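Local coordinates for erythrocyte membrane protein 1 (Plasmodium falciparum, PDB 2XU0), which probably binds host cell surface receptors, here through its N-terminal segment and first Duffy-binding-like domain, the part implicated in rosetting, at residues Y171-H176 with A186-S191; A276-K281 with P302-D307; R339-K344 with R480-H485. The protein carries 10 engineered substitutions. All blocks are in the same frame, centred on the assembly; numbering follows the deposited sequence.

Contact 1: residues Y171-H176 with A186-S191; sequences YIVNDH and AGICTS. Engineered in segment 186-191: Ala186 (natural residue Ser).
This contact belongs to an antiparallel helix pair of the Duffy binding domain, in which His176, just past the end of helix 154-175, packs on Ile188 and Ser191 in the first turns of helix 186-204. The two short helical segments run at 149° to each other, and their axes come within 9.7 Å. His176 is the first residue to leave helical geometry. The CA-CB bond of His176 points toward helix 186-204, and CG is anti to the backbone N (chi1 -161°). There Ile188 lies over one ring face. Ile188 CG1 is 3.8 Å from the centroid of the His176 ring, offset toward the rim, and makes a CH-pi contact. Ser191 meets the same ring at its edge. Ser191 OG lies in the ring plane, 3.0 Å from His176 NE2, and the two are hydrogen-bonded; either could be the donor. The carbonyl Gly187 O also comes obliquely to within 3.2 Å of His176 NE2. The other ring nitrogen, ND1, is hydrogen-bonded to the backbone N of Asp178. The ring is therefore tied at both nitrogens, which should limit its rotation. Beside the ring the packing is apolar. Val173 CG2 touches Ile188 CG2 at 3.7 Å, the two side chains crossing at about a right angle. One turn before His176, Ile172 CG2 meets Ser191 CB at 3.8 Å. Most of the touching residues are buried. Phe105, from a loop, meets the His176 ring with its plane inclined at about 55° and also touches Ile172. Ile172 reaches Leu192 and Ser195 further along helix 186-204, while Val173 packs on the loop residue Pro273.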
loop_
_atom_site.group_PDB
_atom_site.type_symbol
_atom_site.label_atom_id
_atom_site.label_comp_id
_atom_site.label_asym_id
_atom_site.label_seq_id
_atom_site.Cartn_x
_atom_site.Cartn_y
_atom_site.Cartn_z
ATOM N N TYR A 171 11.825 8.793 -5.747
ATOM C CA TYR A 171 10.485 9.229 -6.146
ATOM C C TYR A 171 9.595 9.330 -4.926
ATOM O O TYR A 171 8.945 10.354 -4.744
ATOM C CB TYR A 171 9.815 8.332 -7.235
ATOM C CG TYR A 171 8.347 8.699 -7.362
ATOM C CD1 TYR A 171 7.946 9.773 -8.150
ATOM C CD2 TYR A 171 7.387 8.103 -6.544
ATOM C CE1 TYR A 171 6.624 10.225 -8.144
ATOM C CE2 TYR A 171 6.077 8.572 -6.500
ATOM C CZ TYR A 171 5.690 9.608 -7.332
ATOM O OH TYR A 171 4.391 10.046 -7.317
ATOM N N ILE A 172 9.507 8.226 -4.104
ATOM C CA ILE A 172 8.594 8.209 -2.953
ATOM C C ILE A 172 8.819 9.402 -2.066
ATOM O O ILE A 172 7.870 10.102 -1.721
ATOM C CB ILE A 172 8.644 6.867 -2.127
ATOM C CG1 ILE A 172 8.216 5.604 -2.941
ATOM C CG2 ILE A 172 7.933 6.993 -0.766
ATOM C CD1 ILE A 172 6.835 5.554 -3.413
ATOM N N VAL A 173 10.071 9.605 -1.650
ATOM C CA VAL A 173 10.421 10.706 -0.735
ATOM C C VAL A 173 10.060 12.060 -1.332
ATOM O O VAL A 173 9.541 12.918 -0.617
ATOM C CB VAL A 173 11.914 10.637 -0.326
ATOM C CG1 VAL A 173 12.359 11.916 0.396
ATOM C CG2 VAL A 173 12.186 9.408 0.526
ATOM N N ASN A 174 10.318 12.254 -2.639
ATOM C CA ASN A 174 10.053 13.571 -3.245
ATOM C C ASN A 174 8.639 13.890 -3.690
ATOM O O ASN A 174 8.368 15.024 -4.083
ATOM C CB ASN A 174 11.135 13.945 -4.270
ATOM C CG ASN A 174 12.471 14.155 -3.594
ATOM O OD1 ASN A 174 12.642 15.078 -2.784
ATOM N ND2 ASN A 174 13.408 13.240 -3.820
ATOM N N ASP A 175 7.714 12.921 -3.572
ATOM C CA ASP A 175 6.334 13.162 -3.962
ATOM C C ASP A 175 5.342 12.759 -2.890
ATOM O O ASP A 175 4.131 12.921 -3.066
ATOM C CB ASP A 175 6.041 12.498 -5.316
ATOM C CG ASP A 175 4.853 13.102 -6.038
ATOM O OD1 ASP A 175 4.822 14.347 -6.197
ATOM O OD2 ASP A 175 3.917 12.347 -6.371
ATOM N N HIS A 176 5.857 12.286 -1.735
ATOM C CA HIS A 176 5.010 11.832 -0.631
ATOM C C HIS A 176 4.130 12.937 -0.070
ATOM O O HIS A 176 4.620 14.032 0.122
ATOM C CB HIS A 176 5.846 11.185 0.489
ATOM C CG HIS A 176 5.014 10.332 1.391
ATOM N ND1 HIS A 176 4.302 10.877 2.436
ATOM C CD2 HIS A 176 4.769 9.004 1.341
ATOM C CE1 HIS A 176 3.647 9.875 2.993
ATOM N NE2 HIS A 176 3.897 8.728 2.366
ATOM N N ALA A 186 7.199 9.702 9.507
ATOM C CA ALA A 186 7.041 8.241 9.631
ATOM C C ALA A 186 6.259 7.667 8.460
ATOM O O ALA A 186 6.554 6.551 8.043
ATOM C CB ALA A 186 6.347 7.884 10.932
ATOM N N GLY A 187 5.319 8.466 7.927
ATOM C CA GLY A 187 4.472 8.124 6.783
ATOM C C GLY A 187 5.263 7.767 5.540
ATOM O O GLY A 187 4.858 6.884 4.799
ATOM N N ILE A 188 6.408 8.442 5.320
ATOM C CA ILE A 188 7.311 8.216 4.185
ATOM C C ILE A 188 7.995 6.860 4.342
ATOM O O ILE A 188 8.102 6.116 3.369
ATOM C CB ILE A 188 8.351 9.379 4.064
ATOM C CG1 ILE A 188 7.658 10.727 3.754
ATOM C CG2 ILE A 188 9.460 9.033 3.058
ATOM C CD1 ILE A 188 8.648 11.974 3.412
ATOM N N CYS A 189 8.494 6.557 5.573
ATOM C CA CYS A 189 9.126 5.279 5.897
ATOM C C CYS A 189 8.132 4.109 5.614
ATOM O O CYS A 189 8.537 3.099 5.055
ATOM C CB CYS A 189 9.617 5.283 7.350
ATOM S SG CYS A 189 10.832 6.589 7.705
ATOM N N THR A 190 6.843 4.283 5.952
ATOM C CA THR A 190 5.763 3.285 5.682
ATOM C C THR A 190 5.632 3.066 4.152
ATOM O O THR A 190 5.598 1.919 3.707
ATOM C CB THR A 190 4.421 3.742 6.327
ATOM O OG1 THR A 190 4.577 3.689 7.746
ATOM C CG2 THR A 190 3.233 2.850 5.944
ATOM N N SER A 191 5.594 4.171 3.346
ATOM C CA SER A 191 5.467 4.027 1.888
ATOM C C SER A 191 6.677 3.360 1.292
ATOM O O SER A 191 6.525 2.524 0.398
ATOM C CB SER A 191 5.161 5.361 1.214
ATOM O OG SER A 191 3.887 5.799 1.647
#

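Contact 2: residues A276-K281 with P302-D307; sequences ADYFRK and PPTYLD
Arg280 and Pro303 are joined through a water, and no direct hydrogen bond crosses this buried contact. The water accepts from Arg280 NH1 at 2.9 Å, lying at the edge of the guanidinium in its plane. It donates to Pro303 O at 2.8 Å. Arg280 CD also lies near that carbonyl, 3.8 Å from Pro303 O. The chain bends at chi3 (-71°), which turns NE out of line with the extended part before it. Tyr278 carries the larger share of the packing. Tyr278 CB sits 3.5 Å from Pro303 CG, against the proline ring. Its CG is anti to the backbone N (chi1 -169°), and the aromatic ring extends past Pro303 to Thr304. Thr304 CB stands over one ring face, 4.3 Å from the centroid of the Tyr278 ring, as a CH-pi contact. Pro303 O approaches the ring obliquely. Thr304 also shapes its own segment: Thr304 OG1 accepts from Leu306 N at 3.1 Å, nearly straight at 162°, which forms an ST turn. Tyr278 OH and Thr304 OG1 both hydrogen-bond to OE2 of Glu27, so one carboxylate oxygen is shared by a hydroxyl from each segment. Arg280 NH2 is bonded to Asn28 OD1. Glu27 and Asn28 lie on helix 22-39, in the region of the N-terminal segment, and Ile31 of that helix touches both Arg280 and Tyr305. Both segments thus meet helix 22-39. Strand 279-281 pairs with strand 287-289, Trp265 of helix 249-268 packs on Pro303 and Thr304, and Ala193 of helix 186-204 touches Thr304.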
loop_
_atom_site.group_PDB
_atom_site.type_symbol
_atom_site.label_atom_id
_atom_site.label_comp_id
_atom_site.label_asym_id
_atom_site.label_seq_id
_atom_site.Cartn_x
_atom_site.Cartn_y
_atom_site.Cartn_z
ATOM N N ALA A 276 12.907 11.128 9.886
ATOM C CA ALA A 276 11.925 10.125 9.449
ATOM C C ALA A 276 12.381 8.776 9.958
ATOM O O ALA A 276 13.519 8.360 9.729
ATOM C CB ALA A 276 11.790 10.114 7.933
ATOM N N ASP A 277 11.509 8.103 10.684
ATOM C CA ASP A 277 11.849 6.783 11.214
ATOM C C ASP A 277 10.671 5.842 11.062
ATOM O O ASP A 277 9.526 6.302 11.031
ATOM C CB ASP A 277 12.280 6.878 12.701
ATOM C CG ASP A 277 13.650 7.501 12.868
ATOM O OD1 ASP A 277 14.658 6.775 12.694
ATOM O OD2 ASP A 277 13.717 8.738 13.039
ATOM N N TYR A 278 10.944 4.537 10.951
ATOM C CA TYR A 278 9.853 3.560 10.839
ATOM C C TYR A 278 9.374 3.182 12.236
ATOM O O TYR A 278 10.190 2.855 13.104
ATOM C CB TYR A 278 10.317 2.302 10.085
ATOM C CG TYR A 278 9.172 1.383 9.698
ATOM C CD1 TYR A 278 8.257 1.755 8.718
ATOM C CD2 TYR A 278 9.011 0.142 10.304
ATOM C CE1 TYR A 278 7.192 0.930 8.374
ATOM C CE2 TYR A 278 7.979 -0.720 9.923
ATOM C CZ TYR A 278 7.073 -0.317 8.952
ATOM O OH TYR A 278 5.985 -1.083 8.615
ATOM N N PHE A 279 8.065 3.215 12.451
ATOM C CA PHE A 279 7.521 2.842 13.746
ATOM C C PHE A 279 6.522 1.723 13.582
ATOM O O PHE A 279 5.684 1.763 12.673
ATOM C CB PHE A 279 6.809 4.035 14.425
ATOM C CG PHE A 279 7.653 5.238 14.764
ATOM C CD1 PHE A 279 8.043 5.487 16.073
ATOM C CD2 PHE A 279 8.001 6.164 13.783
ATOM C CE1 PHE A 279 8.769 6.640 16.395
ATOM C CE2 PHE A 279 8.747 7.306 14.103
ATOM C CZ PHE A 279 9.131 7.532 15.408
ATOM N N ARG A 280 6.559 0.759 14.501
ATOM C CA ARG A 280 5.606 -0.355 14.553
ATOM C C ARG A 280 5.447 -0.811 15.990
ATOM O O ARG A 280 6.332 -0.546 16.810
ATOM C CB ARG A 280 5.994 -1.518 13.608
ATOM C CG ARG A 280 7.445 -1.973 13.702
ATOM C CD ARG A 280 7.636 -3.366 13.152
ATOM N NE ARG A 280 7.019 -4.332 14.049
ATOM C CZ ARG A 280 7.666 -5.000 14.992
ATOM N NH1 ARG A 280 8.984 -4.877 15.119
ATOM N NH2 ARG A 280 7.013 -5.824 15.792
ATOM N N LYS A 281 4.300 -1.428 16.316
ATOM C CA LYS A 281 4.004 -1.893 17.668
ATOM C C LYS A 281 3.871 -3.384 17.729
ATOM O O LYS A 281 3.410 -4.000 16.775
ATOM C CB LYS A 281 2.716 -1.262 18.224
ATOM C CG LYS A 281 2.838 0.238 18.417
ATOM C CD LYS A 281 1.602 0.820 19.023
ATOM C CE LYS A 281 1.721 2.325 19.069
ATOM N NZ LYS A 281 0.458 2.940 19.537
ATOM N N PRO A 302 16.752 -4.105 8.351
ATOM C CA PRO A 302 15.587 -3.243 8.077
ATOM C C PRO A 302 14.595 -3.183 9.241
ATOM O O PRO A 302 14.416 -4.173 9.956
ATOM C CB PRO A 302 14.980 -3.872 6.820
ATOM C CG PRO A 302 16.114 -4.535 6.149
ATOM C CD PRO A 302 17.004 -5.047 7.243
ATOM N N PRO A 303 13.910 -2.057 9.476
ATOM C CA PRO A 303 12.946 -2.038 10.597
ATOM C C PRO A 303 11.613 -2.681 10.207
ATOM O O PRO A 303 10.715 -2.762 11.030
ATOM C CB PRO A 303 12.794 -0.544 10.906
ATOM C CG PRO A 303 13.080 0.134 9.596
ATOM C CD PRO A 303 13.892 -0.785 8.726
ATOM N N THR A 304 11.483 -3.087 8.932
ATOM C CA THR A 304 10.251 -3.653 8.397
ATOM C C THR A 304 10.404 -5.120 8.042
ATOM O O THR A 304 11.492 -5.593 7.669
ATOM C CB THR A 304 9.693 -2.800 7.186
ATOM O OG1 THR A 304 8.468 -3.381 6.736
ATOM C CG2 THR A 304 10.635 -2.770 5.983
ATOM N N TYR A 305 9.261 -5.804 8.073
ATOM C CA TYR A 305 9.094 -7.204 7.688
ATOM C C TYR A 305 7.915 -7.339 6.715
ATOM O O TYR A 305 7.389 -8.426 6.544
ATOM C CB TYR A 305 8.931 -8.080 8.928
ATOM C CG TYR A 305 10.115 -7.944 9.870
ATOM C CD1 TYR A 305 11.272 -8.709 9.690
ATOM C CD2 TYR A 305 10.105 -7.009 10.903
ATOM C CE1 TYR A 305 12.362 -8.586 10.564
ATOM C CE2 TYR A 305 11.195 -6.869 11.765
ATOM C CZ TYR A 305 12.293 -7.697 11.626
ATOM O OH TYR A 305 13.339 -7.542 12.503
ATOM N N LEU A 306 7.543 -6.241 6.025
ATOM C CA LEU A 306 6.449 -6.265 5.049
ATOM C C LEU A 306 6.799 -7.151 3.872
ATOM O O LEU A 306 5.909 -7.783 3.307
ATOM C CB LEU A 306 6.042 -4.866 4.584
ATOM C CG LEU A 306 5.216 -3.995 5.550
ATOM C CD1 LEU A 306 4.846 -2.672 4.876
ATOM C CD2 LEU A 306 3.935 -4.680 5.998
ATOM N N ASP A 307 8.107 -7.286 3.558
ATOM C CA ASP A 307 8.553 -8.178 2.485
ATOM C C ASP A 307 8.290 -9.679 2.821
ATOM O O ASP A 307 8.570 -10.560 2.008
ATOM C CB ASP A 307 10.016 -7.891 2.101
ATOM C CG ASP A 307 11.040 -7.902 3.235
ATOM O OD1 ASP A 307 10.694 -7.465 4.364
ATOM O OD2 ASP A 307 12.216 -8.247 2.967
HETATM O O HOH W 1 10.844 -3.036 13.838
#

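Contact 3: residues R339-K344 with R480-H485; sequences RDEQNK and RGICIH
Glu341 reaches across to Cys483 with its whole side chain. Glu341 OE1 accepts from Cys483 N at 3.3 Å, a weak hydrogen bond although nearly straight (169°). The chain is extended beyond CG (chi2 -163°), which carries CD out toward strand 483-485. Along the way Glu341 CG lies 3.6 Å from Cys483 SG, and Glu341 OE2 is 3.5 Å from Cys483 CB. Glu341 CB rests 3.4 Å from Gly481 O. Further out, Glu341 opens a type I beta turn that ends at Lys344, closed by a bond from Lys344 N to Glu341 O at 3.1 Å. Before it, the Asp340 carboxylate takes weak bonds from Asn343. On the other side Gly481 has a positive phi (103°) and leads into strand 483-485, which pairs with strand 475-477. The disulfide from Cys483 to Cys477 links these two strands, and Tyr346 packs on Cys483. The chemistry of this surface contact is modest. The one hydrogen bond across is weak, and Glu341 OE2 and Cys483 O, 3.5 Å apart, are both acceptors, so the polar gain is probably small; the Cys477-Cys483 disulfide is the covalent link here.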
loop_
_atom_site.group_PDB
_atom_site.type_symbol
_atom_site.label_atom_id
_atom_site.label_comp_id
_atom_site.label_asym_id
_atom_site.label_seq_id
_atom_site.Cartn_x
_atom_site.Cartn_y
_atom_site.Cartn_z
ATOM N N ARG A 339 -21.377 23.607 2.426
ATOM C CA ARG A 339 -21.632 24.161 3.747
ATOM C C ARG A 339 -20.522 25.099 4.174
ATOM O O ARG A 339 -19.348 24.715 4.228
ATOM C CB ARG A 339 -21.799 23.026 4.783
ATOM C CG ARG A 339 -22.815 23.317 5.895
ATOM C CD ARG A 339 -23.983 22.353 5.808
ATOM N NE ARG A 339 -23.984 21.367 6.893
ATOM C CZ ARG A 339 -24.609 20.192 6.839
ATOM N NH1 ARG A 339 -25.268 19.831 5.744
ATOM N NH2 ARG A 339 -24.564 19.361 7.874
ATOM N N ASP A 340 -20.920 26.339 4.468
ATOM C CA ASP A 340 -20.096 27.416 5.018
ATOM C C ASP A 340 -21.075 28.243 5.876
ATOM O O ASP A 340 -21.693 29.195 5.380
ATOM C CB ASP A 340 -19.412 28.253 3.905
ATOM C CG ASP A 340 -18.262 29.134 4.383
ATOM O OD1 ASP A 340 -18.330 29.640 5.531
ATOM O OD2 ASP A 340 -17.304 29.335 3.600
ATOM N N GLU A 341 -21.297 27.787 7.129
ATOM C CA GLU A 341 -22.244 28.406 8.067
ATOM C C GLU A 341 -21.983 29.896 8.336
ATOM O O GLU A 341 -22.931 30.684 8.339
ATOM C CB GLU A 341 -22.373 27.600 9.365
ATOM C CG GLU A 341 -23.056 26.249 9.184
ATOM C CD GLU A 341 -23.579 25.569 10.439
ATOM O OE1 GLU A 341 -23.127 25.915 11.557
ATOM O OE2 GLU A 341 -24.438 24.668 10.297
ATOM N N GLN A 342 -20.693 30.272 8.501
ATOM C CA GLN A 342 -20.209 31.638 8.740
ATOM C C GLN A 342 -20.594 32.577 7.591
ATOM O O GLN A 342 -20.940 33.737 7.838
ATOM C CB GLN A 342 -18.679 31.640 8.941
ATOM C CG GLN A 342 -18.155 32.866 9.694
ATOM C CD GLN A 342 -16.687 32.750 10.036
ATOM O OE1 GLN A 342 -16.262 31.853 10.778
ATOM N NE2 GLN A 342 -15.885 33.681 9.533
ATOM N N ASN A 343 -20.536 32.066 6.345
ATOM C CA ASN A 343 -20.887 32.797 5.130
ATOM C C ASN A 343 -22.310 32.473 4.633
ATOM O O ASN A 343 -22.627 32.691 3.458
ATOM C CB ASN A 343 -19.823 32.589 4.050
ATOM C CG ASN A 343 -18.529 33.313 4.341
ATOM O OD1 ASN A 343 -18.490 34.540 4.520
ATOM N ND2 ASN A 343 -17.431 32.571 4.373
ATOM N N LYS A 344 -23.172 31.970 5.552
ATOM C CA LYS A 344 -24.591 31.652 5.322
ATOM C C LYS A 344 -24.894 30.675 4.161
ATOM O O LYS A 344 -25.993 30.697 3.604
ATOM C CB LYS A 344 -25.448 32.949 5.247
ATOM C CG LYS A 344 -25.473 33.752 6.553
ATOM C CD LYS A 344 -26.298 35.036 6.453
ATOM C CE LYS A 344 -27.778 34.830 6.701
ATOM N NZ LYS A 344 -28.535 36.107 6.642
ATOM N N ARG A 480 -24.187 35.325 13.914
ATOM C CA ARG A 480 -23.254 34.639 14.815
ATOM C C ARG A 480 -22.323 33.679 14.040
ATOM O O ARG A 480 -21.187 33.446 14.470
ATOM C CB ARG A 480 -24.033 33.880 15.902
ATOM C CG ARG A 480 -23.244 33.646 17.190
ATOM C CD ARG A 480 -22.914 32.177 17.423
ATOM N NE ARG A 480 -21.798 31.709 16.594
ATOM C CZ ARG A 480 -20.540 31.588 17.013
ATOM N NH1 ARG A 480 -20.217 31.895 18.265
ATOM N NH2 ARG A 480 -19.598 31.158 16.186
ATOM N N GLY A 481 -22.813 33.151 12.914
ATOM C CA GLY A 481 -22.065 32.248 12.045
ATOM C C GLY A 481 -22.452 30.787 12.164
ATOM O O GLY A 481 -21.677 29.912 11.766
ATOM N N ILE A 482 -23.643 30.507 12.724
ATOM C CA ILE A 482 -24.145 29.141 12.879
ATOM C C ILE A 482 -25.533 28.989 12.286
ATOM O O ILE A 482 -26.389 29.862 12.466
ATOM C CB ILE A 482 -24.018 28.533 14.311
ATOM C CG1 ILE A 482 -24.757 29.355 15.386
ATOM C CG2 ILE A 482 -22.567 28.263 14.696
ATOM C CD1 ILE A 482 -25.999 28.664 15.920
ATOM N N CYS A 483 -25.743 27.890 11.554
ATOM C CA CYS A 483 -27.018 27.592 10.921
ATOM C C CYS A 483 -27.757 26.579 11.775
ATOM O O CYS A 483 -27.154 25.597 12.214
ATOM C CB CYS A 483 -26.825 27.100 9.487
ATOM S SG CYS A 483 -25.977 28.283 8.401
ATOM N N ILE A 484 -29.051 26.845 12.046
ATOM C CA ILE A 484 -29.935 25.989 12.854
ATOM C C ILE A 484 -31.071 25.425 12.004
ATOM O O ILE A 484 -31.523 26.092 11.069
ATOM C CB ILE A 484 -30.467 26.692 14.149
ATOM C CG1 ILE A 484 -31.250 27.997 13.844
ATOM C CG2 ILE A 484 -29.340 26.924 15.163
ATOM C CD1 ILE A 484 -32.472 28.268 14.767
ATOM N N HIS A 485 -31.538 24.207 12.331
ATOM C CA HIS A 485 -32.647 23.565 11.619
ATOM C C HIS A 485 -33.946 24.196 12.106
ATOM O O HIS A 485 -34.164 24.267 13.319
ATOM C CB HIS A 485 -32.672 22.041 11.872
ATOM C CG HIS A 485 -31.560 21.250 11.225
ATOM N ND1 HIS A 485 -30.357 21.836 10.841
ATOM C CD2 HIS A 485 -31.498 19.925 10.955
ATOM C CE1 HIS A 485 -29.623 20.859 10.342
ATOM N NE2 HIS A 485 -30.266 19.692 10.388
#

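In the fold
Contacts 1 and 2 are neighbours within the Duffy binding domain, their centres 13 Å apart. They touch at Cys189 SG, 3.4 Å from Asp277 N. Cys189 forms a disulfide with Cys295, whose backbone is hydrogen-bonded to Ala276, so helix 186-204 is linked to the start of segment 276-281. The engineered Ala186 also packs there, with Ala186 CB 3.7 Å from Phe279 CD2. Contact 3 is remote, with its centre about 38 Å from that of contact 1 and 45 Å from that of contact 2. Along the chain, helix 311-338 runs between contacts 2 and 3: it follows segment 302-307 and ends just before Arg339. All three contacts lie away from the magnesium site and the proline pocket.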